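Local coordinates for porin protein associated with imipenem resistance (Acinetobacter baumannii, PDB 4FUV) that forms an eight-stranded outer-membrane beta-barrel that is associated with imipenem resistance and probably takes part in uptake of ornithine and imipenem, at residues A[34-39]-A[44-49]; A[153-158]-A[220-225]. All coordinates share one frame; numbering follows the deposited sequence. Where two conformers were deposited one is given.

Interaction 1 (A[34-39]-A[44-49]). With C8E ((hydroxyethyloxy)tri(ethyloxy)octane), chain C.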
# COMPACT_ATOMS: atom_id res chain seq x y z
N LEU A 34 31.06 9.95 21.22
CA LEU A 34 31.67 9.58 22.50
C LEU A 34 30.57 9.79 23.52
O LEU A 34 29.75 10.72 23.37
CB LEU A 34 32.83 10.53 22.79
CG LEU A 34 34.23 10.02 23.11
CD1 LEU A 34 34.53 8.72 22.40
CD2 LEU A 34 35.24 11.10 22.73
N LEU A 35 30.54 8.95 24.55
CA LEU A 35 29.43 8.98 25.53
C LEU A 35 29.97 9.16 26.94
O LEU A 35 30.90 8.44 27.33
CB LEU A 35 28.67 7.66 25.49
CG LEU A 35 28.05 7.15 24.18
CD1 LEU A 35 27.54 5.70 24.33
CD2 LEU A 35 26.93 8.07 23.76
N TRP A 36 29.37 10.09 27.69
CA TRP A 36 29.68 10.26 29.11
C TRP A 36 28.41 9.96 29.90
O TRP A 36 27.31 10.19 29.40
CB TRP A 36 30.11 11.70 29.44
CG TRP A 36 31.46 12.11 28.90
CD1 TRP A 36 32.64 12.21 29.61
CD2 TRP A 36 31.76 12.47 27.56
NE1 TRP A 36 33.65 12.61 28.78
CE2 TRP A 36 33.14 12.78 27.50
CE3 TRP A 36 31.01 12.56 26.38
CZ2 TRP A 36 33.78 13.17 26.33
CZ3 TRP A 36 31.65 12.94 25.21
CH2 TRP A 36 33.02 13.25 25.20
N GLN A 37 28.58 9.44 31.11
CA GLN A 37 27.44 9.19 32.00
C GLN A 37 27.73 9.88 33.34
O GLN A 37 28.68 9.54 34.04
CB GLN A 37 27.19 7.68 32.16
CG GLN A 37 25.80 7.27 32.70
CD GLN A 37 24.66 7.37 31.66
OE1 GLN A 37 24.82 6.98 30.51
NE2 GLN A 37 23.51 7.89 32.09
N ALA A 38 26.93 10.90 33.66
CA ALA A 38 27.15 11.65 34.90
C ALA A 38 26.57 10.89 36.09
O ALA A 38 27.15 10.89 37.18
CB ALA A 38 26.55 13.05 34.80
N ASN A 39 25.42 10.26 35.87
CA ASN A 39 24.79 9.38 36.84
C ASN A 39 23.85 8.46 36.04
O ASN A 39 23.76 8.62 34.82
CB ASN A 39 24.09 10.21 37.94
CG ASN A 39 22.97 11.09 37.41
OD1 ASN A 39 22.11 10.66 36.63
ND2 ASN A 39 22.97 12.34 37.85
N LEU A 44 25.62 12.19 28.33
CA LEU A 44 26.00 13.15 27.30
C LEU A 44 26.57 12.41 26.11
O LEU A 44 27.32 11.44 26.28
CB LEU A 44 27.07 14.08 27.88
CG LEU A 44 27.22 15.47 27.32
CD1 LEU A 44 25.89 16.22 27.39
CD2 LEU A 44 28.30 16.18 28.13
N ALA A 45 26.19 12.84 24.91
CA ALA A 45 26.71 12.29 23.66
C ALA A 45 27.28 13.39 22.77
O ALA A 45 26.59 14.37 22.44
CB ALA A 45 25.60 11.53 22.90
N LEU A 46 28.54 13.23 22.38
CA LEU A 46 29.17 14.16 21.45
C LEU A 46 29.51 13.39 20.19
O LEU A 46 30.35 12.48 20.22
CB LEU A 46 30.45 14.73 22.06
CG LEU A 46 31.33 15.59 21.15
CD1 LEU A 46 30.66 16.90 20.80
CD2 LEU A 46 32.69 15.85 21.81
N GLY A 47 28.88 13.77 19.09
CA GLY A 47 28.96 12.97 17.88
C GLY A 47 29.23 13.71 16.59
O GLY A 47 29.13 14.93 16.51
N TYR A 48 29.58 12.94 15.57
CA TYR A 48 29.70 13.44 14.22
C TYR A 48 28.91 12.55 13.29
O TYR A 48 29.01 11.33 13.36
CB TYR A 48 31.16 13.47 13.77
CG TYR A 48 31.32 13.91 12.32
CD1 TYR A 48 31.32 15.26 11.98
CD2 TYR A 48 31.47 12.98 11.29
CE1 TYR A 48 31.47 15.67 10.65
CE2 TYR A 48 31.62 13.38 9.96
CZ TYR A 48 31.61 14.73 9.65
OH TYR A 48 31.77 15.15 8.33
N ASN A 49 28.14 13.18 12.41
CA ASN A 49 27.46 12.47 11.34
C ASN A 49 27.85 13.16 10.05
O ASN A 49 27.63 14.37 9.88
CB ASN A 49 25.93 12.55 11.45
CG ASN A 49 25.36 11.80 12.66
OD1 ASN A 49 24.26 12.11 13.09
ND2 ASN A 49 26.11 10.83 13.20
C1 C8E C . 33.67 13.33 18.32
C2 C8E C . 33.21 14.59 17.58
C3 C8E C . 34.31 15.14 16.70
C4 C8E C . 33.96 16.50 16.10
C5 C8E C . 34.05 16.48 14.58
C6 C8E C . 34.58 17.79 13.97
C7 C8E C . 33.91 18.05 12.62
C8 C8E C . 34.36 19.38 12.02
O9 C8E C . 33.46 19.79 11.01
C10 C8E C . 32.56 20.79 11.46

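Interaction 2 (A[153-158]-A[220-225]). With C8E ((hydroxyethyloxy)tri(ethyloxy)octane), chain F.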
# COMPACT_ATOMS: atom_id res chain seq x y z
N GLY A 153 15.05 8.18 22.32
CA GLY A 153 15.86 7.04 21.94
C GLY A 153 15.55 5.77 22.72
O GLY A 153 14.96 5.81 23.83
N PHE A 154 15.93 4.65 22.13
CA PHE A 154 15.76 3.34 22.73
C PHE A 154 17.05 2.56 22.56
O PHE A 154 17.37 2.12 21.45
CB PHE A 154 14.60 2.59 22.07
CG PHE A 154 14.30 1.25 22.71
CD1 PHE A 154 14.19 1.14 24.09
CD2 PHE A 154 14.11 0.11 21.94
CE1 PHE A 154 13.91 -0.09 24.69
CE2 PHE A 154 13.83 -1.12 22.53
CZ PHE A 154 13.73 -1.22 23.91
N ALA A 155 17.80 2.39 23.64
CA ALA A 155 19.14 1.81 23.55
C ALA A 155 19.36 0.59 24.43
O ALA A 155 20.20 0.62 25.33
CB ALA A 155 20.20 2.89 23.85
N PRO A 156 18.63 -0.51 24.17
CA PRO A 156 18.80 -1.66 25.07
C PRO A 156 20.21 -2.23 25.03
O PRO A 156 20.80 -2.38 23.96
CB PRO A 156 17.78 -2.68 24.54
CG PRO A 156 17.57 -2.29 23.09
CD PRO A 156 17.68 -0.78 23.07
N LYS A 157 20.75 -2.52 26.21
CA LYS A 157 22.05 -3.19 26.33
C LYS A 157 21.88 -4.68 26.18
O LYS A 157 20.95 -5.27 26.73
CB LYS A 157 22.67 -2.91 27.70
CG LYS A 157 23.34 -1.56 27.83
CD LYS A 157 23.89 -1.37 29.24
CE LYS A 157 24.35 0.06 29.45
NZ LYS A 157 24.66 0.33 30.87
N ILE A 158 22.79 -5.31 25.45
CA ILE A 158 22.76 -6.76 25.29
C ILE A 158 23.49 -7.38 26.47
O ILE A 158 23.06 -8.39 27.02
CB ILE A 158 23.35 -7.18 23.94
CG1 ILE A 158 22.31 -6.92 22.85
CG2 ILE A 158 23.76 -8.64 23.95
CD1 ILE A 158 22.87 -6.39 21.57
N GLY A 220 22.19 2.23 15.47
CA GLY A 220 23.59 2.00 15.73
C GLY A 220 23.94 1.02 16.83
O GLY A 220 23.08 0.31 17.38
N VAL A 221 25.22 0.97 17.16
CA VAL A 221 25.72 0.05 18.16
C VAL A 221 26.47 0.82 19.22
O VAL A 221 27.27 1.70 18.90
CB VAL A 221 26.63 -0.99 17.49
CG1 VAL A 221 27.12 -2.02 18.51
CG2 VAL A 221 25.89 -1.66 16.34
N ASN A 222 26.19 0.52 20.49
CA ASN A 222 26.86 1.13 21.62
C ASN A 222 27.96 0.19 22.13
O ASN A 222 27.76 -1.02 22.23
CB ASN A 222 25.88 1.43 22.75
CG ASN A 222 24.79 2.43 22.35
OD1 ASN A 222 23.61 2.11 22.33
ND2 ASN A 222 25.20 3.65 22.04
N PHE A 223 29.12 0.76 22.45
CA PHE A 223 30.20 -0.02 23.05
C PHE A 223 30.56 0.59 24.39
O PHE A 223 30.70 1.81 24.51
CB PHE A 223 31.44 -0.03 22.14
CG PHE A 223 31.18 -0.56 20.75
CD1 PHE A 223 31.25 -1.92 20.49
CD2 PHE A 223 30.87 0.31 19.71
CE1 PHE A 223 31.01 -2.41 19.22
CE2 PHE A 223 30.63 -0.17 18.43
CZ PHE A 223 30.70 -1.53 18.18
N PHE A 224 30.71 -0.25 25.41
CA PHE A 224 31.07 0.24 26.74
C PHE A 224 32.33 -0.44 27.26
O PHE A 224 32.43 -1.66 27.23
CB PHE A 224 29.91 0.04 27.72
CG PHE A 224 28.70 0.87 27.38
CD1 PHE A 224 28.67 2.23 27.69
CD2 PHE A 224 27.62 0.31 26.72
CE1 PHE A 224 27.57 3.00 27.36
CE2 PHE A 224 26.51 1.08 26.40
CZ PHE A 224 26.49 2.42 26.72
N TRP A 225 33.28 0.37 27.70
CA TRP A 225 34.49 -0.16 28.31
C TRP A 225 34.42 -0.11 29.83
O TRP A 225 33.36 0.15 30.40
CB TRP A 225 35.72 0.60 27.82
CG TRP A 225 35.54 2.09 27.70
CD1 TRP A 225 35.44 3.00 28.72
CD2 TRP A 225 35.49 2.85 26.48
NE1 TRP A 225 35.32 4.27 28.21
CE2 TRP A 225 35.35 4.21 26.84
CE3 TRP A 225 35.55 2.51 25.13
CZ2 TRP A 225 35.27 5.23 25.89
CZ3 TRP A 225 35.48 3.51 24.19
CH2 TRP A 225 35.33 4.86 24.57
C4 C8E F . 19.45 -2.49 15.57
C5 C8E F . 20.47 -1.43 15.18
C6 C8E F . 21.84 -2.05 14.94
C7 C8E F . 22.56 -1.35 13.79
O9 C8E F . 26.42 1.35 12.50
C10 C8E F . 27.55 1.11 11.69
C11 C8E F . 27.84 2.34 10.83
O12 C8E F . 28.94 3.09 11.34
C13 C8E F . 29.63 3.79 10.32
C14 C8E F . 31.07 4.05 10.75
C16 C8E F . 32.31 7.45 10.03
C17 C8E F . 32.54 8.90 10.45
O18 C8E F . 33.26 9.56 9.44
C19 C8E F . 32.56 9.63 8.22
C20 C8E F . 33.30 10.57 7.27
O21 C8E F . 33.48 9.91 6.04
O HOH W 1 22.96 0.19 24.69

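Interaction 1 (A[34-39]-A[44-49])
Leu34 to Trp36 and Leu44 to Leu46 pair as antiparallel strands of a beta-barrel hairpin, their axes running at 166° and closing to 4.8 Å. Four backbone bonds, from Leu34 N to Leu46 O and back and from Trp36 N to Leu44 O and back, make Leu34-Leu46 and Trp36-Leu44 hydrogen-bonded pairs; Leu35-Ala45 between them is a non-hydrogen-bonded pair. Side chains therefore alternate. Leu34, Trp36, Leu44 and Leu46 share the face where detergent lies, consistent with the lipid-facing wall: the octyl chain of a C8E molecule passes Leu46, with C2 at 4.2 Å from Leu46 CG, and runs on beside Tyr48. Leu35 and Ala45 are buried on the other face, meeting through Leu35 CD2 and Ala45 CB at 3.8 Å, with Arg22 of strand 20-26 touching both. With CG beside the backbone N (chi1 -70°) and chi2 at -103°, the six-membered ring of Trp36 is turned toward Leu46. At the far side of the indole, NE1 is bonded to Leu16 O. Trp36 and Leu46 point the same way, side by side, and the ring offers its edge: CZ3 meets Leu46 CB at 3.8 Å, while Leu44 O lies in the ring plane, 3.9 Å from CE3.

Interaction 2 (A[153-158]-A[220-225])
At one end of the beta-barrel, the segment leaving strand 147-154 meets the C-terminal strand 213-224 over the intervening strand 162-172, probably on the inner side of the barrel, through side chains and a water. The two backbones are not paired here: the nearest CA atoms, those of Ala155 and Asn222, are 8.0 Å apart, too far for neighbouring strands. Ala155 points its CB toward Asn222 and reaches OD1 at 3.8 Å, an apolar methyl against a carbonyl oxygen. The polar link beside it is made by one water, 2.9 Å from Ala155 O and 3.1 Å from Asn222 OD1. Both are acceptors, so the water is placed to donate to each, although other acceptors nearby may compete for its protons. It thus joins a main-chain carbonyl of the first segment to a side-chain amide of the second.

Two residues further along each segment, Lys157 comes to Phe224. Lys157 is extended beyond CG (chi2 178°, chi3 -171°), and this straight chain carries the ammonium over the ring face, the two side chains crossing at about a right angle. Its CE lies 3.9 Å from Phe224 CE2, whereas NZ stands 5.0 Å from the ring centroid and only 12° off the ring normal. That position over the face is a cation-pi geometry, at a fairly long distance.

Phe165 of strand 162-172, the strand that pairs with both 147-154 and 213-224, touches both Ala155 and Asn222. Arg22 of strand 20-26 packs against Asn222 from the next strand round the barrel, and Gln93 of the short helix 90-94 lies against Lys157.

Interaction 1 closes before interaction 2 opens along the chain, yet their centres are only 12 Å apart, on the same side of the chain's centre. The first joins consecutive strands, 29-37 and 42-56; the second brings the exit of strand 147-154 near strand 213-224. Strand 20-26 pairs with both 29-37 and 213-224, so it bridges the two regions and helps close the barrel between its early and C-terminal strands. The contacts also touch directly: Leu35 CD1 packs 3.9 Å from Asn222 ND2 and 4.1 Å from Phe224 CE1. Neighbouring-strand pairing in the wall and side-chain and water contacts that reach over an intervening strand thus meet at one end of the barrel.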